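Local coordinates for protein restriction endonuclease S subunits (PDB 3OKG) that probably recognises specific DNA sequences as the specificity (S) subunit of a type I restriction-modification methyltransferase, which also contains M polypeptides, at residues G88-A93 and K100-V105; G117-R122 and V159-V164; R82-S87 and G111-T116; E131-L136 and T167-P172. One frame throughout, in Å; residues are numbered along the deposited sequence.

Interaction 1: G88-A93 and K100-V105; sequences GDVIFA and KNIALV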
loop_
_atom_site.group_PDB
_atom_site.type_symbol
_atom_site.label_atom_id
_atom_site.label_comp_id
_atom_site.label_asym_id
_atom_site.label_seq_id
_atom_site.Cartn_x
_atom_site.Cartn_y
_atom_site.Cartn_z
ATOM N N GLY A 88 10.625 -6.929 30.503
ATOM C CA GLY A 88 11.544 -7.673 29.664
ATOM C C GLY A 88 11.003 -8.992 29.146
ATOM O O GLY A 88 11.654 -9.636 28.313
ATOM N N ASP A 89 9.832 -9.426 29.621
ATOM C CA ASP A 89 9.276 -10.671 29.079
ATOM C C ASP A 89 8.938 -10.416 27.612
ATOM O O ASP A 89 8.608 -9.298 27.237
ATOM C CB ASP A 89 7.961 -11.081 29.759
ATOM C CG ASP A 89 8.162 -11.687 31.142
ATOM O OD1 ASP A 89 9.302 -12.018 31.509
ATOM O OD2 ASP A 89 7.161 -11.826 31.862
ATOM N N VAL A 90 8.978 -11.464 26.800
ATOM C CA VAL A 90 8.371 -11.421 25.489
ATOM C C VAL A 90 7.062 -12.169 25.589
ATOM O O VAL A 90 7.022 -13.280 26.123
ATOM C CB VAL A 90 9.304 -12.073 24.438
ATOM C CG1 VAL A 90 8.586 -12.203 23.077
ATOM C CG2 VAL A 90 10.599 -11.246 24.306
ATOM N N ILE A 91 5.977 -11.591 25.076
ATOM C CA ILE A 91 4.725 -12.337 25.032
ATOM C C ILE A 91 4.402 -12.654 23.585
ATOM O O ILE A 91 4.494 -11.807 22.719
ATOM C CB ILE A 91 3.567 -11.572 25.715
ATOM C CG1 ILE A 91 3.482 -10.149 25.150
ATOM C CG2 ILE A 91 3.867 -11.432 27.204
ATOM C CD1 ILE A 91 2.222 -9.365 25.642
ATOM N N PHE A 92 4.007 -13.891 23.337
ATOM C CA PHE A 92 3.912 -14.421 21.979
ATOM C C PHE A 92 2.551 -15.124 21.852
ATOM O O PHE A 92 2.319 -16.131 22.517
ATOM C CB PHE A 92 5.043 -15.457 21.820
ATOM C CG PHE A 92 5.066 -16.134 20.477
ATOM C CD1 PHE A 92 5.978 -15.746 19.509
ATOM C CD2 PHE A 92 4.184 -17.185 20.197
ATOM C CE1 PHE A 92 6.011 -16.374 18.279
ATOM C CE2 PHE A 92 4.213 -17.815 18.971
ATOM C CZ PHE A 92 5.125 -17.411 18.006
ATOM N N ALA A 93 1.630 -14.566 21.077
ATOM C CA ALA A 93 0.282 -15.147 21.019
ATOM C C ALA A 93 0.362 -16.532 20.389
ATOM O O ALA A 93 1.012 -16.696 19.356
ATOM C CB ALA A 93 -0.651 -14.261 20.219
ATOM N N LYS A 100 1.716 -12.099 14.255
ATOM C CA LYS A 100 2.809 -11.457 14.992
ATOM C C LYS A 100 2.306 -10.572 16.121
ATOM O O LYS A 100 2.851 -9.494 16.378
ATOM C CB LYS A 100 3.734 -10.651 14.072
ATOM C CG LYS A 100 4.130 -11.372 12.796
ATOM C CD LYS A 100 5.147 -12.431 13.020
ATOM C CE LYS A 100 5.715 -12.877 11.644
ATOM N NZ LYS A 100 6.764 -13.920 11.799
ATOM N N ASN A 101 1.281 -11.041 16.815
ATOM C CA ASN A 101 0.925 -10.432 18.089
ATOM C C ASN A 101 1.967 -10.833 19.121
ATOM O O ASN A 101 1.788 -11.748 19.930
ATOM C CB ASN A 101 -0.502 -10.829 18.481
ATOM C CG ASN A 101 -1.519 -10.138 17.608
ATOM O OD1 ASN A 101 -2.348 -10.779 16.966
ATOM N ND2 ASN A 101 -1.419 -8.811 17.538
ATOM N N ILE A 102 3.097 -10.142 19.068
ATOM C CA ILE A 102 4.269 -10.556 19.817
ATOM C C ILE A 102 4.916 -9.270 20.279
ATOM O O ILE A 102 5.118 -8.382 19.456
ATOM C CB ILE A 102 5.269 -11.270 18.901
ATOM C CG1 ILE A 102 4.643 -12.556 18.307
ATOM C CG2 ILE A 102 6.578 -11.574 19.665
ATOM C CD1 ILE A 102 5.404 -13.066 17.083
ATOM N N ALA A 103 5.261 -9.163 21.563
ATOM C CA ALA A 103 5.691 -7.852 22.080
ATOM C C ALA A 103 6.591 -8.003 23.253
ATOM O O ALA A 103 6.578 -9.037 23.909
ATOM C CB ALA A 103 4.477 -7.042 22.479
ATOM N N LEU A 104 7.346 -6.942 23.533
ATOM C CA LEU A 104 8.265 -6.909 24.668
ATOM C C LEU A 104 7.625 -6.116 25.782
ATOM O O LEU A 104 7.104 -5.034 25.555
ATOM C CB LEU A 104 9.571 -6.233 24.257
ATOM C CG LEU A 104 10.658 -6.051 25.327
ATOM C CD1 LEU A 104 11.227 -7.419 25.754
ATOM C CD2 LEU A 104 11.754 -5.132 24.786
ATOM N N VAL A 105 7.627 -6.670 26.980
ATOM C CA VAL A 105 6.931 -6.038 28.087
ATOM C C VAL A 105 7.821 -4.928 28.665
ATOM O O VAL A 105 8.948 -5.200 29.080
ATOM C CB VAL A 105 6.599 -7.076 29.186
ATOM C CG1 VAL A 105 5.979 -6.377 30.432
ATOM C CG2 VAL A 105 5.649 -8.169 28.631
#
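Phe92 and Ile102 make the closest apolar side-chain contact between strands 90-93 and 102-104, with Phe92 CE1 3.6 Å from Ile102 CD1. The two side chains lie side by side and point the same way, and the isoleucine methyl meets CD1 and CE1 of the ring obliquely. On the opposite face of the sheet, Ile91 CG1 packs 3.5 Å from Ala103 O, while its CG2 meets Val105 CG2, the two side chains crossing at about a right angle.

Backbone evidence supports the antiparallel register. The strand axes approach to 4.7 Å and run at 170°. Ile91 and Ala103 exchange two bonds, Ile91 N to Ala103 O at 2.9 Å and Ala103 N to Ile91 O at 3.0 Å. Ala93 N bonds Asn101 O beyond them; at the other end Val105 N bonds Asp89 O, and a nearly straight bond of 2.8 Å runs from Gly88 N to Val105 O.

Only the side chains slacken toward Gly88 and Leu104, both partly exposed. Val90 CG2 and Leu104 CD1 are 4.1 Å apart and the side chains cross, whereas Leu104 CD1 comes closer to a polar atom, Gly88 O, at 3.4 Å. Gly88 has backbone angles at which a CB would jam against the preceding carbonyl oxygen. The Asp89 carboxylate is engaged elsewhere, by Arg86 N and Arg122.

Helix 130-137 covers the Val90, Phe92 and Leu104 face, and Ile59 touches Ile91 and Ala103 on the other. The arrangement is a beta hairpin, whose strand 90-93 also pairs with 118-121 in a three-stranded antiparallel sheet.

Interaction 2: G117-R122 and V159-V164; sequences GFCVIR and VTDNDV. With SO4 (sulfate ion), chain F; SO4 (sulfate ion), chain H.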
loop_
_atom_site.group_PDB
_atom_site.type_symbol
_atom_site.label_atom_id
_atom_site.label_comp_id
_atom_site.label_asym_id
_atom_site.label_seq_id
_atom_site.Cartn_x
_atom_site.Cartn_y
_atom_site.Cartn_z
ATOM N N GLY A 117 -3.665 -16.672 26.575
ATOM C CA GLY A 117 -3.422 -16.844 25.149
ATOM C C GLY A 117 -2.013 -16.478 24.683
ATOM O O GLY A 117 -1.666 -16.711 23.515
ATOM N N PHE A 118 -1.207 -15.880 25.568
ATOM C CA PHE A 118 0.207 -15.633 25.259
ATOM C C PHE A 118 1.114 -16.637 25.905
ATOM O O PHE A 118 0.996 -16.949 27.099
ATOM C CB PHE A 118 0.683 -14.264 25.774
ATOM C CG PHE A 118 0.043 -13.073 25.099
ATOM C CD1 PHE A 118 0.490 -12.641 23.853
ATOM C CD2 PHE A 118 -0.946 -12.333 25.747
ATOM C CE1 PHE A 118 -0.075 -11.513 23.221
ATOM C CE2 PHE A 118 -1.513 -11.189 25.132
ATOM C CZ PHE A 118 -1.071 -10.771 23.870
ATOM N N CYS A 119 2.094 -17.093 25.142
ATOM C CA CYS A 119 3.230 -17.779 25.735
ATOM C C CYS A 119 4.187 -16.731 26.321
ATOM O O CYS A 119 4.594 -15.801 25.614
ATOM C CB CYS A 119 3.958 -18.587 24.651
ATOM S SG CYS A 119 5.467 -19.359 25.230
ATOM N N VAL A 120 4.568 -16.889 27.587
ATOM C CA VAL A 120 5.417 -15.871 28.254
ATOM C C VAL A 120 6.874 -16.348 28.229
ATOM O O VAL A 120 7.201 -17.378 28.775
ATOM C CB VAL A 120 4.956 -15.558 29.710
ATOM C CG1 VAL A 120 5.894 -14.534 30.350
ATOM C CG2 VAL A 120 3.520 -14.956 29.724
ATOM N N ILE A 121 7.719 -15.596 27.542
ATOM C CA ILE A 121 9.086 -15.978 27.266
ATOM C C ILE A 121 9.988 -15.035 28.056
ATOM O O ILE A 121 10.207 -13.893 27.642
ATOM C CB ILE A 121 9.350 -15.828 25.738
ATOM C CG1 ILE A 121 8.574 -16.909 24.962
ATOM C CG2 ILE A 121 10.836 -15.842 25.432
ATOM C CD1 ILE A 121 8.278 -16.505 23.478
ATOM N N ARG A 122 10.490 -15.527 29.191
ATOM C CA ARG A 122 11.269 -14.749 30.143
ATOM C C ARG A 122 12.738 -15.089 30.048
ATOM O O ARG A 122 13.139 -16.203 30.415
ATOM C CB ARG A 122 10.761 -15.031 31.563
ATOM C CG ARG A 122 11.459 -14.215 32.674
ATOM C CD ARG A 122 10.616 -14.228 33.960
ATOM N NE ARG A 122 9.280 -13.679 33.683
ATOM C CZ ARG A 122 8.204 -13.900 34.433
ATOM N NH1 ARG A 122 8.298 -14.644 35.538
ATOM N NH2 ARG A 122 7.039 -13.373 34.084
ATOM N N VAL A 159 -1.688 -24.459 18.637
ATOM C CA VAL A 159 -0.333 -24.257 19.163
ATOM C C VAL A 159 -0.344 -24.115 20.686
ATOM O O VAL A 159 -1.222 -23.455 21.242
ATOM C CB VAL A 159 0.321 -22.992 18.552
ATOM C CG1 VAL A 159 1.650 -22.651 19.280
ATOM C CG2 VAL A 159 0.558 -23.200 17.075
ATOM N N THR A 160 0.634 -24.725 21.356
ATOM C CA THR A 160 0.743 -24.656 22.816
ATOM C C THR A 160 1.975 -23.838 23.223
ATOM O O THR A 160 2.854 -23.594 22.391
ATOM C CB THR A 160 0.935 -26.062 23.444
ATOM O OG1 THR A 160 2.205 -26.596 23.052
ATOM C CG2 THR A 160 -0.177 -27.021 23.044
ATOM N N ASP A 161 2.046 -23.437 24.492
ATOM C CA ASP A 161 3.231 -22.719 24.980
ATOM C C ASP A 161 4.464 -23.622 24.809
ATOM O O ASP A 161 5.537 -23.172 24.400
ATOM C CB ASP A 161 3.090 -22.365 26.459
ATOM C CG ASP A 161 2.009 -21.315 26.731
ATOM O OD1 ASP A 161 1.588 -20.600 25.800
ATOM O OD2 ASP A 161 1.572 -21.212 27.894
ATOM N N ASN A 162 4.334 -24.906 25.153
ATOM C CA ASN A 162 5.485 -25.821 24.962
ATOM C C ASN A 162 5.970 -25.895 23.506
ATOM O O ASN A 162 7.168 -26.003 23.259
ATOM C CB ASN A 162 5.174 -27.235 25.491
ATOM C CG ASN A 162 5.159 -27.279 26.996
ATOM O OD1 ASN A 162 5.791 -26.443 27.650
ATOM N ND2 ASN A 162 4.422 -28.227 27.560
ATOM N N ASP A 163 5.044 -25.832 22.555
ATOM C CA ASP A 163 5.427 -25.826 21.142
ATOM C C ASP A 163 6.366 -24.632 20.889
ATOM O O ASP A 163 7.387 -24.736 20.211
ATOM C CB ASP A 163 4.194 -25.652 20.240
ATOM C CG ASP A 163 3.311 -26.905 20.172
ATOM O OD1 ASP A 163 3.739 -27.972 20.640
ATOM O OD2 ASP A 163 2.186 -26.794 19.641
ATOM N N VAL A 164 6.000 -23.477 21.424
ATOM C CA VAL A 164 6.846 -22.295 21.234
ATOM C C VAL A 164 8.210 -22.475 21.925
ATOM O O VAL A 164 9.265 -22.219 21.330
ATOM C CB VAL A 164 6.119 -21.024 21.728
ATOM C CG1 VAL A 164 7.018 -19.761 21.572
ATOM C CG2 VAL A 164 4.761 -20.845 20.977
HETATM S S SO4 F . 1.868 -29.740 25.704
HETATM O O1 SO4 F . 1.367 -28.613 26.493
HETATM O O2 SO4 F . 2.781 -30.545 26.523
HETATM O O3 SO4 F . 0.708 -30.520 25.237
HETATM O O4 SO4 F . 2.601 -29.238 24.543
HETATM S S SO4 H . 7.292 -14.394 39.180
HETATM O O1 SO4 H . 7.267 -14.681 40.614
HETATM O O2 SO4 H . 8.288 -13.353 38.924
HETATM O O3 SO4 H . 7.647 -15.613 38.443
HETATM O O4 SO4 H . 5.976 -13.921 38.742
HETATM O O HOH W 1 3.530 -18.833 29.279
#
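Cys119 in strand 118-121 and Asp161 in the first turn of helix 161-165 bring their CA atoms to 5.0 Å, yet no direct hydrogen bond joins the two segments. The helix starts with a capping box: Asp163 N bonds Thr160 OG1 at 3.0 Å, and Thr160 N returns a bond to Asp163 OD2, arriving from 57° above the carboxylate plane.

Across the contact, Asp161 OD1 rests 3.3 Å from Cys119 CB and equally near its CA. Cys119 SG is anti to the backbone N (chi1 175°) and lies 3.9 Å from Val164 CB, one helical turn further on. Ile121 CD1 reaches Val164 CG1 at 4.0 Å, the side chains crossing at about a right angle, so a strip of apolar surface continues beside the acidic group.

A sulfate, probably from the crystallisation liquor, sits at the helix start, taking bonds from Thr160 OG1 and from Asn162 ND2. The other Asp161 oxygen, OD2, forms a salt bridge with Lys83, which would probably keep its negative charge balanced. A water also links the segments: it accepts from Val120 N at 2.8 Å and donates a weak bond of 3.4 Å to Asp161 OD2.

Interaction 3: R82-S87 and G111-T116; sequences RKVIRS and GQICST. With SO4 (sulfate ion), chain H; SO4 (sulfate ion), chain D.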
loop_
_atom_site.group_PDB
_atom_site.type_symbol
_atom_site.label_atom_id
_atom_site.label_comp_id
_atom_site.label_asym_id
_atom_site.label_seq_id
_atom_site.Cartn_x
_atom_site.Cartn_y
_atom_site.Cartn_z
ATOM N N ARG A 82 -4.582 -14.286 33.649
ATOM C CA ARG A 82 -3.971 -15.078 34.715
ATOM C C ARG A 82 -2.447 -15.175 34.703
ATOM O O ARG A 82 -1.865 -15.652 35.675
ATOM C CB ARG A 82 -4.575 -16.492 34.760
ATOM C CG ARG A 82 -6.073 -16.523 35.044
ATOM C CD ARG A 82 -6.432 -16.235 36.506
ATOM N NE ARG A 82 -7.860 -16.475 36.727
ATOM C CZ ARG A 82 -8.840 -15.649 36.362
ATOM N NH1 ARG A 82 -8.570 -14.482 35.769
ATOM N NH2 ARG A 82 -10.102 -15.992 36.597
ATOM N N LYS A 83 -1.794 -14.735 33.630
ATOM C CA LYS A 83 -0.329 -14.908 33.558
ATOM C C LYS A 83 0.361 -13.635 33.976
ATOM O O LYS A 83 0.085 -12.582 33.419
ATOM C CB LYS A 83 0.118 -15.317 32.141
ATOM C CG LYS A 83 -0.253 -16.758 31.789
ATOM C CD LYS A 83 0.231 -17.163 30.394
ATOM C CE LYS A 83 -0.036 -18.668 30.166
ATOM N NZ LYS A 83 0.450 -19.123 28.837
ATOM N N VAL A 84 1.271 -13.744 34.950
ATOM C CA VAL A 84 1.953 -12.581 35.488
ATOM C C VAL A 84 3.091 -12.233 34.545
ATOM O O VAL A 84 3.868 -13.097 34.174
ATOM C CB VAL A 84 2.560 -12.881 36.861
ATOM C CG1 VAL A 84 3.468 -11.756 37.296
ATOM C CG2 VAL A 84 1.469 -13.133 37.890
ATOM N N ILE A 85 3.158 -10.985 34.106
ATOM C CA ILE A 85 4.283 -10.598 33.264
ATOM C C ILE A 85 5.278 -9.743 34.028
ATOM O O ILE A 85 4.929 -9.049 34.999
ATOM C CB ILE A 85 3.839 -9.872 31.988
ATOM C CG1 ILE A 85 2.969 -8.646 32.329
ATOM C CG2 ILE A 85 3.061 -10.843 31.115
ATOM C CD1 ILE A 85 2.437 -7.864 31.097
ATOM N N ARG A 86 6.515 -9.779 33.563
ATOM C CA ARG A 86 7.599 -9.013 34.184
ATOM C C ARG A 86 8.323 -8.193 33.129
ATOM O O ARG A 86 8.332 -8.544 31.943
ATOM C CB ARG A 86 8.590 -9.955 34.878
ATOM C CG ARG A 86 7.984 -10.777 36.032
ATOM C CD ARG A 86 7.732 -9.892 37.253
ATOM N NE ARG A 86 7.048 -10.640 38.302
ATOM C CZ ARG A 86 6.494 -10.094 39.381
ATOM N NH1 ARG A 86 6.536 -8.778 39.569
ATOM N NH2 ARG A 86 5.892 -10.872 40.275
ATOM N N SER A 87 8.917 -7.082 33.556
ATOM C CA SER A 87 9.677 -6.256 32.643
ATOM C C SER A 87 10.632 -7.115 31.816
ATOM O O SER A 87 11.393 -7.911 32.365
ATOM C CB SER A 87 10.514 -5.247 33.453
ATOM O OG SER A 87 11.143 -4.345 32.568
ATOM N N GLY A 111 4.843 -6.950 36.732
ATOM C CA GLY A 111 3.947 -7.477 37.737
ATOM C C GLY A 111 2.496 -7.378 37.344
ATOM O O GLY A 111 1.610 -7.688 38.144
ATOM N N GLN A 112 2.239 -6.944 36.116
ATOM C CA GLN A 112 0.874 -6.901 35.612
ATOM C C GLN A 112 0.490 -8.248 34.970
ATOM O O GLN A 112 1.143 -9.248 35.225
ATOM C CB GLN A 112 0.680 -5.696 34.690
ATOM C CG GLN A 112 1.125 -4.389 35.378
ATOM C CD GLN A 112 0.441 -4.179 36.745
ATOM O OE1 GLN A 112 1.046 -3.653 37.695
ATOM N NE2 GLN A 112 -0.802 -4.607 36.845
ATOM N N ILE A 113 -0.585 -8.274 34.192
ATOM C CA ILE A 113 -1.197 -9.536 33.774
ATOM C C ILE A 113 -1.406 -9.575 32.254
ATOM O O ILE A 113 -1.844 -8.591 31.658
ATOM C CB ILE A 113 -2.573 -9.722 34.451
ATOM C CG1 ILE A 113 -2.417 -9.738 35.980
ATOM C CG2 ILE A 113 -3.276 -10.976 33.956
ATOM C CD1 ILE A 113 -1.630 -10.928 36.508
ATOM N N CYS A 114 -1.102 -10.714 31.631
ATOM C CA CYS A 114 -1.500 -10.922 30.251
ATOM C C CYS A 114 -2.355 -12.168 30.105
ATOM O O CYS A 114 -2.419 -13.018 31.005
ATOM C CB CYS A 114 -0.295 -11.005 29.298
ATOM S SG CYS A 114 0.644 -12.596 29.404
ATOM N N SER A 115 -3.008 -12.248 28.959
ATOM C CA SER A 115 -3.914 -13.341 28.622
ATOM C C SER A 115 -3.165 -14.673 28.649
ATOM O O SER A 115 -1.987 -14.736 28.296
ATOM C CB SER A 115 -4.491 -13.122 27.217
ATOM O OG SER A 115 -5.285 -14.226 26.797
ATOM N N THR A 116 -3.848 -15.732 29.077
ATOM C CA THR A 116 -3.298 -17.092 28.945
ATOM C C THR A 116 -3.075 -17.452 27.471
ATOM O O THR A 116 -2.417 -18.445 27.157
ATOM C CB THR A 116 -4.265 -18.135 29.535
ATOM O OG1 THR A 116 -5.567 -17.899 28.990
ATOM C CG2 THR A 116 -4.304 -18.030 31.059
HETATM S S SO4 H . 7.292 -14.394 39.180
HETATM O O1 SO4 H . 7.267 -14.681 40.614
HETATM O O2 SO4 H . 8.288 -13.353 38.924
HETATM O O3 SO4 H . 7.647 -15.613 38.443
HETATM O O4 SO4 H . 5.976 -13.921 38.742
HETATM S S SO4 D . -7.179 -12.731 24.122
HETATM O O1 SO4 D . -7.398 -13.614 25.254
HETATM O O2 SO4 D . -5.855 -12.115 24.257
HETATM O O3 SO4 D . -7.171 -13.508 22.886
HETATM O O4 SO4 D . -8.204 -11.707 24.087
HETATM O O HOH W 2 -1.540 -21.284 27.887
#
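Lys83 has CG anti to its carbonyl carbon (chi1 -72°) and is fully extended beyond it, a shape that carries the chain past the CA of Thr116 and lets NZ make a weak bond of 3.4 Å to Thr116 O. A water that accepts from NZ also lies beside that oxygen. The stronger partners of NZ lie outside the pairing: a salt bridge to Asp161 OD2 and a hydrogen bond to Phe118 O. An alanine in place of Lys83 would probably leave the Asp161 carboxylate without its cationic mate and Phe118 O without this donor.

In Ile85, CG2 stands anti to the carbonyl carbon and meets Cys114 SG at 3.4 Å.

Lys83 and Cys114 are a hydrogen-bonded antiparallel pair, Cys114 N lying 2.8 Å from Lys83 O. Next to it, Val84 CG2 and Ile113 CD1 touch at 4.0 Å. The pairing then breaks register in a G1 beta bulge, because Ile85 faces two residues: Ile85 N bonds Gln112 O at 2.9 Å from 37° above the carbonyl plane, and Gly111 N bonds Ile85 O at 2.7 Å. Gly111 has positive phi, and a CB there would crowd Arg86 NH1. Beyond the bulge, Arg86 NE holds a sulfate oxygen, O2, weakly at 3.0 Å; Ser115 OG bonds a second sulfate.

Strand 81-84 is outermost in a mixed four-stranded sheet, and 113-115 lies between it and the parallel strand 50-54. Ile85 and Cys114 lean on Ile91 of strand 90-93, while Lys83 and Cys114 also touch Val120 of strand 118-121.

Interaction 4: E131-L136 and T167-P172; sequences EFLFHL and TLIPLP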
loop_
_atom_site.group_PDB
_atom_site.type_symbol
_atom_site.label_atom_id
_atom_site.label_comp_id
_atom_site.label_asym_id
_atom_site.label_seq_id
_atom_site.Cartn_x
_atom_site.Cartn_y
_atom_site.Cartn_z
ATOM N N GLU A 131 15.623 -8.209 24.539
ATOM C CA GLU A 131 15.362 -7.538 23.266
ATOM C C GLU A 131 15.745 -8.447 22.097
ATOM O O GLU A 131 15.135 -8.370 21.015
ATOM C CB GLU A 131 16.156 -6.222 23.170
ATOM C CG GLU A 131 15.641 -5.093 24.081
ATOM C CD GLU A 131 15.960 -5.273 25.584
ATOM O OE1 GLU A 131 15.382 -4.492 26.379
ATOM O OE2 GLU A 131 16.770 -6.165 25.986
ATOM N N PHE A 132 16.769 -9.269 22.323
ATOM C CA PHE A 132 17.186 -10.230 21.295
ATOM C C PHE A 132 16.102 -11.285 21.126
ATOM O O PHE A 132 15.694 -11.598 20.003
ATOM C CB PHE A 132 18.553 -10.855 21.627
ATOM C CG PHE A 132 19.089 -11.733 20.521
ATOM C CD1 PHE A 132 19.709 -11.171 19.418
ATOM C CD2 PHE A 132 18.941 -13.111 20.580
ATOM C CE1 PHE A 132 20.199 -11.973 18.389
ATOM C CE2 PHE A 132 19.425 -13.931 19.557
ATOM C CZ PHE A 132 20.056 -13.359 18.463
ATOM N N LEU A 133 15.605 -11.839 22.232
ATOM C CA LEU A 133 14.467 -12.778 22.131
ATOM C C LEU A 133 13.236 -12.170 21.438
ATOM O O LEU A 133 12.542 -12.832 20.651
ATOM C CB LEU A 133 14.082 -13.361 23.508
ATOM C CG LEU A 133 15.191 -14.146 24.228
ATOM C CD1 LEU A 133 14.611 -14.819 25.462
ATOM C CD2 LEU A 133 15.789 -15.235 23.291
ATOM N N PHE A 134 12.932 -10.917 21.763
ATOM C CA PHE A 134 11.784 -10.248 21.151
ATOM C C PHE A 134 11.934 -10.281 19.629
ATOM O O PHE A 134 11.047 -10.739 18.911
ATOM C CB PHE A 134 11.757 -8.780 21.614
ATOM C CG PHE A 134 10.833 -7.904 20.806
ATOM C CD1 PHE A 134 9.492 -8.248 20.634
ATOM C CD2 PHE A 134 11.299 -6.734 20.225
ATOM C CE1 PHE A 134 8.612 -7.418 19.901
ATOM C CE2 PHE A 134 10.422 -5.906 19.475
ATOM C CZ PHE A 134 9.078 -6.284 19.311
ATOM N N HIS A 135 13.058 -9.777 19.130
ATOM C CA HIS A 135 13.224 -9.707 17.668
ATOM C C HIS A 135 13.290 -11.071 17.007
ATOM O O HIS A 135 12.707 -11.306 15.963
ATOM C CB HIS A 135 14.456 -8.875 17.314
ATOM C CG HIS A 135 14.252 -7.421 17.540
ATOM N ND1 HIS A 135 13.391 -6.672 16.772
ATOM C CD2 HIS A 135 14.812 -6.560 18.429
ATOM C CE1 HIS A 135 13.409 -5.416 17.187
ATOM N NE2 HIS A 135 14.266 -5.323 18.192
ATOM N N LEU A 136 13.967 -11.995 17.680
ATOM C CA LEU A 136 14.027 -13.381 17.238
ATOM C C LEU A 136 12.630 -13.991 17.129
ATOM O O LEU A 136 12.299 -14.614 16.121
ATOM C CB LEU A 136 14.889 -14.211 18.192
ATOM C CG LEU A 136 15.391 -15.554 17.659
ATOM C CD1 LEU A 136 16.004 -15.388 16.277
ATOM C CD2 LEU A 136 16.390 -16.176 18.622
ATOM N N THR A 167 10.853 -24.481 19.963
ATOM C CA THR A 167 11.406 -24.057 18.683
ATOM C C THR A 167 12.906 -23.846 18.825
ATOM O O THR A 167 13.378 -23.505 19.905
ATOM C CB THR A 167 10.712 -22.768 18.108
ATOM O OG1 THR A 167 10.927 -21.658 18.990
ATOM C CG2 THR A 167 9.195 -22.994 17.866
ATOM N N LEU A 168 13.651 -24.054 17.738
ATOM C CA LEU A 168 15.091 -23.811 17.728
ATOM C C LEU A 168 15.422 -22.365 17.404
ATOM O O LEU A 168 14.813 -21.790 16.512
ATOM C CB LEU A 168 15.767 -24.673 16.645
ATOM C CG LEU A 168 15.781 -26.169 16.911
ATOM C CD1 LEU A 168 16.596 -26.918 15.797
ATOM C CD2 LEU A 168 16.368 -26.428 18.291
ATOM N N ILE A 169 16.431 -21.808 18.079
ATOM C CA ILE A 169 16.855 -20.436 17.841
ATOM C C ILE A 169 18.386 -20.352 17.787
ATOM O O ILE A 169 19.057 -21.075 18.496
ATOM C CB ILE A 169 16.351 -19.481 18.979
ATOM C CG1 ILE A 169 16.902 -19.893 20.349
ATOM C CG2 ILE A 169 14.805 -19.410 18.972
ATOM C CD1 ILE A 169 16.983 -18.698 21.413
ATOM N N PRO A 170 18.924 -19.459 16.943
ATOM C CA PRO A 170 20.359 -19.219 16.899
ATOM C C PRO A 170 20.719 -18.296 18.055
ATOM O O PRO A 170 20.040 -17.284 18.280
ATOM C CB PRO A 170 20.550 -18.457 15.585
ATOM C CG PRO A 170 19.243 -17.890 15.246
ATOM C CD PRO A 170 18.195 -18.458 16.159
ATOM N N LEU A 171 21.779 -18.628 18.772
ATOM C CA LEU A 171 22.126 -17.869 19.966
ATOM C C LEU A 171 23.565 -17.345 19.957
ATOM O O LEU A 171 24.485 -18.083 20.294
ATOM C CB LEU A 171 21.895 -18.748 21.183
ATOM C CG LEU A 171 21.978 -18.021 22.537
ATOM C CD1 LEU A 171 20.714 -17.251 22.770
ATOM C CD2 LEU A 171 22.166 -19.040 23.653
ATOM N N PRO A 172 23.754 -16.084 19.563
ATOM C CA PRO A 172 25.077 -15.456 19.681
ATOM C C PRO A 172 25.443 -15.248 21.144
ATOM O O PRO A 172 24.575 -15.389 22.018
ATOM C CB PRO A 172 24.877 -14.080 19.056
ATOM C CG PRO A 172 23.484 -14.122 18.384
ATOM C CD PRO A 172 22.719 -15.109 19.185
#
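Phe132, Leu133 and Leu136 of helix 130-137 pack against Ile169, Pro170 and Pro172 in and just beyond strand 168-171, a buried apolar helix-on-strand contact beside the long helix 174-216. No hydrogen bond crosses it. The segment axes approach to 10.3 Å at 133°, a separation bridged mainly by side chains.

With CG anti to its backbone N (chi1 -174°), Phe132 sends its ring toward Pro172, and the two meet tip to tip: CZ lies 3.3 Å from Pro172 CD, with CG of the proline close by. Pro170 O lies in the ring plane, at the edge, 3.6 Å from Phe132 CE2. This carbonyl oxygen is buried and has no hydrogen-bonding partner in the model, so the weakly positive ring edge probably gives it modest electrostatic compensation.

One turn along the helix, Leu136 crosses Ile169 obliquely, and its CD2 presses to 3.3 Å from Ile169 CB, tighter than ordinary van der Waals contact. Its other methyl, CD1, meets Pro170 CD tip to tip at 3.8 Å. Leu133 is looser, with CD2 4.1 Å from Ile169 CD1.

An alanine at Phe132 would lack the ring and is likely to open a gap against Pro172 and leave the buried Pro170 O without the ring edge beside it.

Strand 168-171 pairs with antiparallel strand 27-30, whose Val29 touches Ile169. Phe132 also meets Phe408, near the C-terminus, with ring planes at about 90°. Gln177 of helix 174-216, part of a predicted coiled coil, touches both Phe132 and Leu171, and Glu185 of the same helix bonds His135 NE2.

How the interactions relate
Interactions 1, 2 and 4 are buried, whereas interaction 3 is only partly so and carries an exposed arginine at a sulfate. Interactions 1 and 3 are strand pairings secured by backbone bonds; interaction 2 sets a helix start on a strand with a carboxylate and a water, and interaction 4 is almost wholly apolar, with one buried carbonyl oxygen at a ring edge and no hydrogen bond across it. Strands 90-93 and 118-121 are neighbours in one sheet, joining interactions 1 and 2, and the Asp89-Arg122 salt bridge (OD2 to NH2, 2.7 Å) reinforces them. Lys83 ties interaction 3 to interaction 2. Phe134 packs from the 131-136 helix onto the hairpin of interaction 1, while interactions 3 and 4 do not touch.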